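Local structure of lipoprotein (Mycoplasma mycoides subsp. capri, 7ADK) at residues N480-S492 against Y558-Y571. The protein is probably a serine protease of the PA clan, resembling the mycoplasma proteases that cut host immunoglobulin captured by a partner protein. Sequence-based numbering, arbitrary orientation.
Sequences NGHDSNFTKFTFS and YSVWSASNDITNQY
The carbonyl oxygen of K488 takes the backbone N of W561 at 2.8 Å, and the returning bond from K488 N to W561 O closes a hydrogen-bonded pair of an antiparallel ladder. T490 and S559 form the next such pair, while F489–V560 and F491–Y558 are non-hydrogen-bonded. Strand 461-467 flanks strand 486-493 on its other side, within an antiparallel sheet consistent with one of the two beta-barrels of a PA-clan (chymotrypsin-like) peptidase. The ladder illustrates how alternation sorts side chains onto two faces. K488, T490, S559 and W561 share one: W561 NE1 donates to S559 OG at 3.0 Å nearly in the indole plane, which helps to set the ring's rotation, and the extended K488 reaches a salt bridge with E291. On the other face, with CG swung beside its own backbone N (chi1 -55°), the F489 ring lies along V560, CE2 3.6 Å from V560 CG1, and points its edge at Y571 in an offset edge-to-face pair, planes at 66°. V560 CG1 lies over the centre of the Y571 ring, 3.8 Å above its plane; helix 575-582 adds L578 and I582. S562, first residue of a type I' turn to N565, donates from OG to F486 O at 3.0 Å, almost in line with the C=O bond (169°).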
# COMPACT_ATOMS: atom_id res chain seq x y z
N ASN B 480 6.23 -6.66 1.68
CA ASN B 480 7.13 -7.78 1.93
C ASN B 480 7.04 -8.33 3.36
O ASN B 480 7.10 -9.54 3.53
CB ASN B 480 8.52 -7.27 1.54
CG ASN B 480 9.63 -8.29 1.45
OD1 ASN B 480 10.55 -8.10 0.68
ND2 ASN B 480 9.62 -9.36 2.21
N GLY B 481 6.85 -7.49 4.38
CA GLY B 481 6.65 -7.93 5.77
C GLY B 481 5.22 -8.34 6.10
O GLY B 481 4.92 -8.71 7.23
N HIS B 482 4.31 -8.24 5.13
CA HIS B 482 2.86 -8.43 5.27
C HIS B 482 2.32 -9.56 4.40
O HIS B 482 1.21 -9.99 4.66
CB HIS B 482 2.14 -7.11 4.95
CG HIS B 482 2.14 -6.13 6.10
ND1 HIS B 482 1.03 -5.85 6.90
CD2 HIS B 482 3.23 -5.50 6.62
CE1 HIS B 482 1.48 -5.07 7.89
NE2 HIS B 482 2.80 -4.84 7.75
N ASP B 483 3.06 -10.05 3.39
CA ASP B 483 2.60 -11.18 2.58
C ASP B 483 3.30 -12.49 2.98
O ASP B 483 4.52 -12.58 3.01
CB ASP B 483 2.76 -10.85 1.09
CG ASP B 483 1.77 -11.65 0.26
OD1 ASP B 483 0.92 -11.06 -0.42
OD2 ASP B 483 1.78 -12.89 0.37
N SER B 484 2.52 -13.55 3.22
CA SER B 484 2.99 -14.91 3.51
C SER B 484 3.58 -15.66 2.31
O SER B 484 4.19 -16.71 2.48
CB SER B 484 1.85 -15.72 4.14
OG SER B 484 0.74 -15.62 3.33
N ASN B 485 3.46 -15.13 1.09
CA ASN B 485 4.17 -15.62 -0.09
C ASN B 485 5.65 -15.23 -0.12
O ASN B 485 6.42 -15.78 -0.91
CB ASN B 485 3.44 -15.16 -1.34
CG ASN B 485 2.05 -15.75 -1.47
OD1 ASN B 485 1.85 -16.90 -1.82
ND2 ASN B 485 1.03 -15.00 -1.19
N PHE B 486 6.10 -14.30 0.72
CA PHE B 486 7.52 -14.14 1.01
C PHE B 486 7.92 -15.01 2.20
O PHE B 486 7.17 -15.19 3.16
CB PHE B 486 7.88 -12.67 1.27
CG PHE B 486 7.58 -11.75 0.10
CD1 PHE B 486 8.42 -11.72 -1.02
CD2 PHE B 486 6.44 -10.94 0.13
CE1 PHE B 486 8.07 -10.95 -2.14
CE2 PHE B 486 6.09 -10.16 -0.98
CZ PHE B 486 6.90 -10.18 -2.13
N THR B 487 9.15 -15.48 2.17
CA THR B 487 9.82 -16.06 3.34
C THR B 487 11.10 -15.28 3.57
O THR B 487 11.68 -14.72 2.64
CB THR B 487 10.09 -17.57 3.21
OG1 THR B 487 9.03 -18.24 2.56
CG2 THR B 487 10.26 -18.24 4.56
N LYS B 488 11.52 -15.18 4.82
CA LYS B 488 12.72 -14.46 5.25
C LYS B 488 13.57 -15.37 6.12
O LYS B 488 13.05 -16.04 7.00
CB LYS B 488 12.26 -13.17 5.95
CG LYS B 488 13.40 -12.34 6.55
CD LYS B 488 12.89 -10.94 6.93
CE LYS B 488 13.92 -10.20 7.78
NZ LYS B 488 13.65 -8.75 7.87
N PHE B 489 14.87 -15.38 5.89
CA PHE B 489 15.85 -16.17 6.62
C PHE B 489 16.88 -15.22 7.21
O PHE B 489 17.61 -14.59 6.46
CB PHE B 489 16.49 -17.20 5.68
CG PHE B 489 15.49 -18.09 4.98
CD1 PHE B 489 14.88 -17.66 3.79
CD2 PHE B 489 15.10 -19.30 5.56
CE1 PHE B 489 13.86 -18.41 3.21
CE2 PHE B 489 14.09 -20.06 4.96
CZ PHE B 489 13.46 -19.61 3.80
N THR B 490 16.95 -15.11 8.53
CA THR B 490 17.88 -14.21 9.23
C THR B 490 18.93 -15.01 9.97
O THR B 490 18.59 -15.91 10.72
CB THR B 490 17.16 -13.25 10.18
OG1 THR B 490 16.20 -12.51 9.46
CG2 THR B 490 18.07 -12.22 10.83
N PHE B 491 20.20 -14.66 9.81
CA PHE B 491 21.34 -15.33 10.40
C PHE B 491 22.08 -14.39 11.34
O PHE B 491 22.28 -13.21 11.03
CB PHE B 491 22.26 -15.87 9.32
CG PHE B 491 21.58 -16.74 8.29
CD1 PHE B 491 20.94 -16.14 7.18
CD2 PHE B 491 21.55 -18.13 8.43
CE1 PHE B 491 20.30 -16.94 6.22
CE2 PHE B 491 20.94 -18.93 7.45
CZ PHE B 491 20.32 -18.33 6.35
N SER B 492 22.49 -14.91 12.49
CA SER B 492 23.12 -14.17 13.58
C SER B 492 24.28 -14.97 14.17
O SER B 492 24.22 -16.20 14.19
CB SER B 492 22.08 -13.87 14.65
OG SER B 492 21.45 -15.04 15.10
N TYR B 558 20.09 -19.41 13.00
CA TYR B 558 19.14 -18.98 11.98
C TYR B 558 17.72 -18.85 12.55
O TYR B 558 17.33 -19.59 13.45
CB TYR B 558 19.18 -19.88 10.74
CG TYR B 558 18.52 -21.23 10.86
CD1 TYR B 558 19.27 -22.36 11.24
CD2 TYR B 558 17.15 -21.37 10.58
CE1 TYR B 558 18.65 -23.61 11.36
CE2 TYR B 558 16.52 -22.63 10.71
CZ TYR B 558 17.27 -23.75 11.10
OH TYR B 558 16.69 -24.96 11.23
N SER B 559 16.95 -17.93 11.99
CA SER B 559 15.52 -17.80 12.22
C SER B 559 14.78 -17.57 10.91
O SER B 559 15.27 -16.87 10.03
CB SER B 559 15.23 -16.69 13.24
OG SER B 559 15.83 -15.47 12.86
N VAL B 560 13.64 -18.23 10.73
CA VAL B 560 12.79 -18.18 9.54
C VAL B 560 11.53 -17.42 9.88
O VAL B 560 10.86 -17.74 10.86
CB VAL B 560 12.44 -19.57 8.98
CG1 VAL B 560 11.79 -19.46 7.62
CG2 VAL B 560 13.67 -20.45 8.86
N TRP B 561 11.17 -16.42 9.09
CA TRP B 561 10.05 -15.52 9.31
C TRP B 561 9.11 -15.51 8.10
O TRP B 561 9.54 -15.77 6.98
CB TRP B 561 10.55 -14.11 9.64
CG TRP B 561 11.48 -13.94 10.79
CD1 TRP B 561 12.78 -14.31 10.81
CD2 TRP B 561 11.22 -13.38 12.11
NE1 TRP B 561 13.31 -14.09 12.06
CE2 TRP B 561 12.39 -13.51 12.90
CE3 TRP B 561 10.11 -12.76 12.73
CZ2 TRP B 561 12.46 -13.08 14.24
CZ3 TRP B 561 10.17 -12.31 14.06
CH2 TRP B 561 11.34 -12.47 14.81
N SER B 562 7.84 -15.21 8.30
CA SER B 562 6.88 -15.02 7.21
C SER B 562 5.68 -14.18 7.65
O SER B 562 5.11 -14.46 8.70
CB SER B 562 6.40 -16.36 6.68
OG SER B 562 5.58 -16.17 5.55
N ALA B 563 5.32 -13.14 6.89
CA ALA B 563 4.30 -12.15 7.27
C ALA B 563 4.51 -11.53 8.67
O ALA B 563 3.55 -11.21 9.37
CB ALA B 563 2.91 -12.74 7.05
N SER B 564 5.77 -11.37 9.09
CA SER B 564 6.16 -10.91 10.43
C SER B 564 5.77 -11.85 11.59
O SER B 564 5.69 -11.42 12.74
CB SER B 564 5.77 -9.44 10.65
OG SER B 564 6.39 -8.91 11.80
N ASN B 565 5.55 -13.13 11.31
CA ASN B 565 5.61 -14.22 12.29
C ASN B 565 7.03 -14.80 12.33
O ASN B 565 7.69 -14.86 11.31
CB ASN B 565 4.64 -15.35 11.88
CG ASN B 565 3.21 -14.90 11.68
OD1 ASN B 565 2.42 -14.84 12.60
ND2 ASN B 565 2.82 -14.61 10.47
N ASP B 566 7.46 -15.33 13.47
CA ASP B 566 8.56 -16.29 13.53
C ASP B 566 8.01 -17.71 13.30
O ASP B 566 7.15 -18.17 14.04
CB ASP B 566 9.29 -16.15 14.87
CG ASP B 566 10.48 -17.09 15.07
OD1 ASP B 566 10.80 -17.94 14.21
OD2 ASP B 566 11.12 -16.98 16.14
N ILE B 567 8.50 -18.38 12.26
CA ILE B 567 8.07 -19.70 11.80
C ILE B 567 9.18 -20.76 11.89
O ILE B 567 9.04 -21.85 11.35
CB ILE B 567 7.39 -19.61 10.41
CG1 ILE B 567 8.36 -19.43 9.22
CG2 ILE B 567 6.30 -18.54 10.39
CD1 ILE B 567 7.73 -19.75 7.88
N THR B 568 10.27 -20.48 12.60
CA THR B 568 11.50 -21.29 12.60
C THR B 568 11.29 -22.75 12.99
O THR B 568 11.79 -23.65 12.32
CB THR B 568 12.53 -20.67 13.55
OG1 THR B 568 12.75 -19.34 13.20
CG2 THR B 568 13.89 -21.34 13.48
N ASN B 569 10.54 -23.01 14.06
CA ASN B 569 10.33 -24.36 14.59
C ASN B 569 9.26 -25.17 13.85
O ASN B 569 9.12 -26.37 14.08
CB ASN B 569 10.06 -24.26 16.10
CG ASN B 569 11.23 -23.66 16.86
OD1 ASN B 569 11.13 -22.60 17.44
ND2 ASN B 569 12.38 -24.30 16.84
N GLN B 570 8.51 -24.53 12.94
CA GLN B 570 7.52 -25.16 12.06
C GLN B 570 7.99 -25.28 10.60
O GLN B 570 7.38 -26.03 9.83
CB GLN B 570 6.18 -24.43 12.20
CG GLN B 570 6.20 -22.98 11.72
CD GLN B 570 4.81 -22.35 11.72
OE1 GLN B 570 4.28 -21.97 12.74
NE2 GLN B 570 4.18 -22.21 10.62
N TYR B 571 9.06 -24.60 10.21
CA TYR B 571 9.68 -24.71 8.90
C TYR B 571 10.52 -25.99 8.74
O TYR B 571 10.68 -26.77 9.68
CB TYR B 571 10.55 -23.47 8.64
CG TYR B 571 10.64 -23.11 7.17
CD1 TYR B 571 9.50 -22.58 6.55
CD2 TYR B 571 11.83 -23.27 6.43
CE1 TYR B 571 9.53 -22.18 5.21
CE2 TYR B 571 11.86 -22.88 5.08
CZ TYR B 571 10.72 -22.31 4.47
OH TYR B 571 10.75 -21.91 3.18